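Local coordinates for metallopeptidase family protein (Thermus thermophilus, PDB 2EJQ) that is of unknown function but belongs to a zincin-like metallopeptidase family, binds metal ions and probably acts as a metal-dependent peptidase, at residues Trp44-Pro52 / Arg66-Glu77. The protein carries 1 engineered substitution. Numbering follows the deposited sequence.
Sequences WRLGEYLDP and RHIALYYGSFLE
Leu-46 meets Phe-75 where the edge strand 47-50 begins and strand 67-71 passes into helix 72-78; Leu-46 CD2 sits over one face of the ring, 4.1 Å from the centroid, while Leu-46 CB reaches Phe-75 CE1. This end is close-packed. The Tyr-71 amide donates an almost straight bond to Leu-46 O, and Ser-74 OG, in the first turn of the helix, donates to Arg-45 O at 2.8 Å from above the carbonyl plane. Gly-47 lies opposite Leu-70, Gly-47 CA 3.0 Å from Ala-69 O, leaving no room for a CB. Beyond it the strands run antiparallel: Glu-48 and Ala-69 exchange both backbone bonds, and Leu-50 N donates to His-67 O at 2.6 Å, although the return bond from His-67 N is weak. Thr-92 and Glu-96 of helix 85-105, whose HExxH sequence typically binds zinc in zincins but holds no metal here, touch the side of the sheet bearing Tyr-49, Ile-68 and Leu-70. Tyr-49 OH accepts a bond from Arg-66 NH1 (2.8 Å) in the guanidinium plane and hydrogen-bonds to His-100 ND1.

The margins are looser. Exposed Asp-51 faces Arg-66 NH1 by charge alone, OD1 lying well outside the guanidinium plane; a water bridges Asp-51 OD1 to Arg-66 NH2, and Asp-51 OD2 hydrogen-bonds to Ser-103 OG. At the other margin, one indole face of Trp-44 receives the exposed Glu-77, whose CB lies 3.6 Å from the five-membered ring's centroid. Replacing Trp-44 with an alanine would probably strip the Glu-77 methylenes of this cover and leave that side chain freer to turn. On the sheet face away from Tyr-49, Glu-48 OE2 accepts a bond from Tyr-71 OH, modelled doubtfully short; salt bridges to Lys-35 and to Arg-45, which also pairs with Glu-37, are likely to keep Glu-48 ionised.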
loop_
_atom_site.group_PDB
_atom_site.type_symbol
_atom_site.label_atom_id
_atom_site.label_comp_id
_atom_site.label_asym_id
_atom_site.label_seq_id
_atom_site.Cartn_x
_atom_site.Cartn_y
_atom_site.Cartn_z
ATOM N N TRP A 44 -6.479 10.380 -7.588
ATOM C CA TRP A 44 -6.274 9.972 -6.210
ATOM C C TRP A 44 -5.336 8.790 -6.112
ATOM O O TRP A 44 -5.363 7.896 -6.953
ATOM C CB TRP A 44 -7.606 9.600 -5.568
ATOM C CG TRP A 44 -8.580 10.713 -5.604
ATOM C CD1 TRP A 44 -9.468 11.000 -6.599
ATOM C CD2 TRP A 44 -8.739 11.731 -4.613
ATOM N NE1 TRP A 44 -10.173 12.137 -6.286
ATOM C CE2 TRP A 44 -9.746 12.606 -5.073
ATOM C CE3 TRP A 44 -8.126 11.988 -3.381
ATOM C CZ2 TRP A 44 -10.154 13.722 -4.344
ATOM C CZ3 TRP A 44 -8.534 13.098 -2.655
ATOM C CH2 TRP A 44 -9.541 13.952 -3.140
ATOM N N ARG A 45 -4.501 8.796 -5.079
ATOM C CA ARG A 45 -3.568 7.707 -4.841
ATOM C C ARG A 45 -4.276 6.650 -3.990
ATOM O O ARG A 45 -4.625 6.919 -2.844
ATOM C CB ARG A 45 -2.339 8.228 -4.094
ATOM C CG ARG A 45 -1.274 7.169 -3.874
ATOM C CD ARG A 45 -0.013 7.758 -3.255
ATOM N NE ARG A 45 0.755 8.568 -4.197
ATOM C CZ ARG A 45 1.852 9.242 -3.868
ATOM N NH1 ARG A 45 2.303 9.202 -2.619
ATOM N NH2 ARG A 45 2.500 9.950 -4.781
ATOM N N LEU A 46 -4.499 5.461 -4.551
ATOM C CA LEU A 46 -5.157 4.380 -3.806
ATOM C C LEU A 46 -4.246 3.744 -2.741
ATOM O O LEU A 46 -4.718 3.239 -1.723
ATOM C CB LEU A 46 -5.652 3.291 -4.770
ATOM C CG LEU A 46 -6.602 3.744 -5.884
ATOM C CD1 LEU A 46 -7.094 2.533 -6.687
ATOM C CD2 LEU A 46 -7.776 4.506 -5.278
ATOM N N GLY A 47 -2.942 3.763 -2.991
ATOM C CA GLY A 47 -1.993 3.199 -2.047
ATOM C C GLY A 47 -0.557 3.588 -2.364
ATOM O O GLY A 47 -0.292 4.289 -3.340
ATOM N N GLU A 48 0.377 3.154 -1.528
ATOM C CA GLU A 48 1.778 3.448 -1.768
ATOM C C GLU A 48 2.681 2.613 -0.881
ATOM O O GLU A 48 2.249 2.028 0.115
ATOM C CB GLU A 48 2.079 4.945 -1.566
ATOM C CG GLU A 48 2.034 5.421 -0.129
ATOM C CD GLU A 48 2.342 6.913 0.016
ATOM O OE1 GLU A 48 3.497 7.332 -0.204
ATOM O OE2 GLU A 48 1.419 7.677 0.349
ATOM N N TYR A 49 3.947 2.556 -1.265
ATOM C CA TYR A 49 4.934 1.807 -0.519
ATOM C C TYR A 49 5.670 2.790 0.376
ATOM O O TYR A 49 6.116 3.843 -0.078
ATOM C CB TYR A 49 5.910 1.143 -1.479
ATOM C CG TYR A 49 6.979 0.319 -0.792
ATOM C CD1 TYR A 49 6.641 -0.809 -0.041
ATOM C CD2 TYR A 49 8.328 0.652 -0.911
ATOM C CE1 TYR A 49 7.615 -1.585 0.570
ATOM C CE2 TYR A 49 9.312 -0.122 -0.303
ATOM C CZ TYR A 49 8.947 -1.239 0.434
ATOM O OH TYR A 49 9.920 -2.015 1.016
ATOM N N LEU A 50 5.782 2.457 1.655
ATOM C CA LEU A 50 6.478 3.324 2.599
ATOM C C LEU A 50 7.917 2.796 2.743
ATOM O O LEU A 50 8.172 1.773 3.387
ATOM C CB LEU A 50 5.727 3.319 3.932
ATOM C CG LEU A 50 4.216 3.594 3.841
ATOM C CD1 LEU A 50 3.641 3.577 5.247
ATOM C CD2 LEU A 50 3.926 4.951 3.166
ATOM N N ASP A 51 8.852 3.500 2.118
ATOM C CA ASP A 51 10.250 3.086 2.114
ATOM C C ASP A 51 11.128 3.861 3.100
ATOM O O ASP A 51 11.253 5.086 3.004
ATOM C CB ASP A 51 10.811 3.245 0.697
ATOM C CG ASP A 51 12.155 2.563 0.511
ATOM O OD1 ASP A 51 12.914 2.434 1.497
ATOM O OD2 ASP A 51 12.457 2.167 -0.636
ATOM N N PRO A 52 11.757 3.149 4.056
ATOM C CA PRO A 52 12.630 3.777 5.054
ATOM C C PRO A 52 13.635 4.704 4.361
ATOM O O PRO A 52 13.919 5.803 4.833
ATOM C CB PRO A 52 13.309 2.580 5.721
ATOM C CG PRO A 52 12.262 1.520 5.654
ATOM C CD PRO A 52 11.702 1.687 4.252
ATOM N N ARG A 66 9.062 -1.620 6.662
ATOM C CA ARG A 66 8.581 -1.344 5.320
ATOM C C ARG A 66 7.099 -1.670 5.298
ATOM O O ARG A 66 6.670 -2.726 5.779
ATOM C CB ARG A 66 9.358 -2.181 4.312
ATOM C CG ARG A 66 10.789 -1.696 4.176
ATOM C CD ARG A 66 11.685 -2.751 3.576
ATOM N NE ARG A 66 13.041 -2.253 3.398
ATOM C CZ ARG A 66 13.434 -1.480 2.390
ATOM N NH1 ARG A 66 12.577 -1.112 1.447
ATOM N NH2 ARG A 66 14.696 -1.070 2.327
ATOM N N HIS A 67 6.318 -0.752 4.743
ATOM C CA HIS A 67 4.873 -0.909 4.714
ATOM C C HIS A 67 4.219 -0.542 3.397
ATOM O O HIS A 67 4.751 0.241 2.610
ATOM C CB HIS A 67 4.238 -0.013 5.792
ATOM C CG HIS A 67 4.939 -0.070 7.113
ATOM N ND1 HIS A 67 4.697 -1.071 8.033
ATOM C CD2 HIS A 67 5.913 0.702 7.638
ATOM C CE1 HIS A 67 5.499 -0.908 9.068
ATOM N NE2 HIS A 67 6.250 0.158 8.858
ATOM N N ILE A 68 3.040 -1.117 3.190
ATOM C CA ILE A 68 2.209 -0.792 2.048
ATOM C C ILE A 68 1.048 -0.033 2.722
ATOM O O ILE A 68 0.490 -0.502 3.717
ATOM C CB ILE A 68 1.646 -2.050 1.356
ATOM C CG1 ILE A 68 2.797 -2.827 0.704
ATOM C CG2 ILE A 68 0.571 -1.636 0.332
ATOM C CD1 ILE A 68 2.377 -4.138 0.042
ATOM N N ALA A 69 0.712 1.148 2.227
ATOM C CA ALA A 69 -0.399 1.896 2.800
ATOM C C ALA A 69 -1.539 1.940 1.793
ATOM O O ALA A 69 -1.302 2.074 0.593
ATOM C CB ALA A 69 0.044 3.307 3.142
ATOM N N LEU A 70 -2.769 1.804 2.286
ATOM C CA LEU A 70 -3.953 1.877 1.441
ATOM C C LEU A 70 -4.796 3.043 1.965
ATOM O O LEU A 70 -4.913 3.239 3.177
ATOM C CB LEU A 70 -4.751 0.568 1.489
ATOM C CG LEU A 70 -4.190 -0.645 0.722
ATOM C CD1 LEU A 70 -5.153 -1.817 0.829
ATOM C CD2 LEU A 70 -3.988 -0.290 -0.730
ATOM N N TYR A 71 -5.365 3.829 1.054
ATOM C CA TYR A 71 -6.174 4.974 1.443
ATOM C C TYR A 71 -7.633 4.719 1.072
ATOM O O TYR A 71 -8.017 4.849 -0.088
ATOM C CB TYR A 71 -5.645 6.220 0.738
ATOM C CG TYR A 71 -4.193 6.485 1.067
ATOM C CD1 TYR A 71 -3.816 6.878 2.349
ATOM C CD2 TYR A 71 -3.188 6.285 0.114
ATOM C CE1 TYR A 71 -2.486 7.061 2.680
ATOM C CE2 TYR A 71 -1.854 6.467 0.439
ATOM C CZ TYR A 71 -1.510 6.853 1.726
ATOM O OH TYR A 71 -0.189 7.011 2.070
ATOM N N TYR A 72 -8.436 4.351 2.065
ATOM C CA TYR A 72 -9.847 4.078 1.835
ATOM C C TYR A 72 -10.570 5.267 1.208
ATOM O O TYR A 72 -11.399 5.092 0.317
ATOM C CB TYR A 72 -10.524 3.682 3.146
ATOM C CG TYR A 72 -12.012 3.438 3.015
ATOM C CD1 TYR A 72 -12.497 2.419 2.198
ATOM C CD2 TYR A 72 -12.933 4.224 3.713
ATOM C CE1 TYR A 72 -13.859 2.183 2.079
ATOM C CE2 TYR A 72 -14.306 3.998 3.602
ATOM C CZ TYR A 72 -14.762 2.971 2.783
ATOM O OH TYR A 72 -16.110 2.698 2.683
ATOM N N GLY A 73 -10.244 6.475 1.655
ATOM C CA GLY A 73 -10.886 7.657 1.104
ATOM C C GLY A 73 -10.637 7.842 -0.385
ATOM O O GLY A 73 -11.504 8.335 -1.113
ATOM N N SER A 74 -9.445 7.468 -0.849
ATOM C CA SER A 74 -9.128 7.594 -2.264
ATOM C C SER A 74 -9.985 6.635 -3.078
ATOM O O SER A 74 -10.414 6.977 -4.174
ATOM C CB SER A 74 -7.650 7.308 -2.518
ATOM O OG SER A 74 -6.843 8.322 -1.968
ATOM N N PHE A 75 -10.220 5.436 -2.543
ATOM C CA PHE A 75 -11.051 4.437 -3.213
ATOM C C PHE A 75 -12.486 4.962 -3.371
ATOM O O PHE A 75 -13.113 4.787 -4.419
ATOM C CB PHE A 75 -11.092 3.117 -2.415
ATOM C CG PHE A 75 -9.870 2.234 -2.597
ATOM C CD1 PHE A 75 -8.682 2.516 -1.928
ATOM C CD2 PHE A 75 -9.919 1.110 -3.431
ATOM C CE1 PHE A 75 -7.565 1.701 -2.078
ATOM C CE2 PHE A 75 -8.797 0.282 -3.589
ATOM C CZ PHE A 75 -7.623 0.577 -2.914
ATOM N N LEU A 76 -13.006 5.581 -2.313
ATOM C CA LEU A 76 -14.355 6.130 -2.329
ATOM C C LEU A 76 -14.478 7.213 -3.387
ATOM O O LEU A 76 -15.426 7.215 -4.169
ATOM C CB LEU A 76 -14.723 6.705 -0.953
ATOM C CG LEU A 76 -15.118 5.664 0.089
ATOM C CD1 LEU A 76 -15.364 6.325 1.432
ATOM C CD2 LEU A 76 -16.363 4.946 -0.384
ATOM N N GLU A 77 -13.508 8.123 -3.419
ATOM C CA GLU A 77 -13.524 9.207 -4.390
ATOM C C GLU A 77 -13.613 8.682 -5.821
ATOM O O GLU A 77 -14.398 9.182 -6.623
ATOM C CB GLU A 77 -12.270 10.079 -4.246
ATOM C CG GLU A 77 -12.203 10.925 -2.970
ATOM C CD GLU A 77 -13.267 12.016 -2.905
ATOM O OE1 GLU A 77 -13.843 12.351 -3.961
ATOM O OE2 GLU A 77 -13.518 12.548 -1.799
HETATM O O HOH W 1 15.364 1.217 0.741
#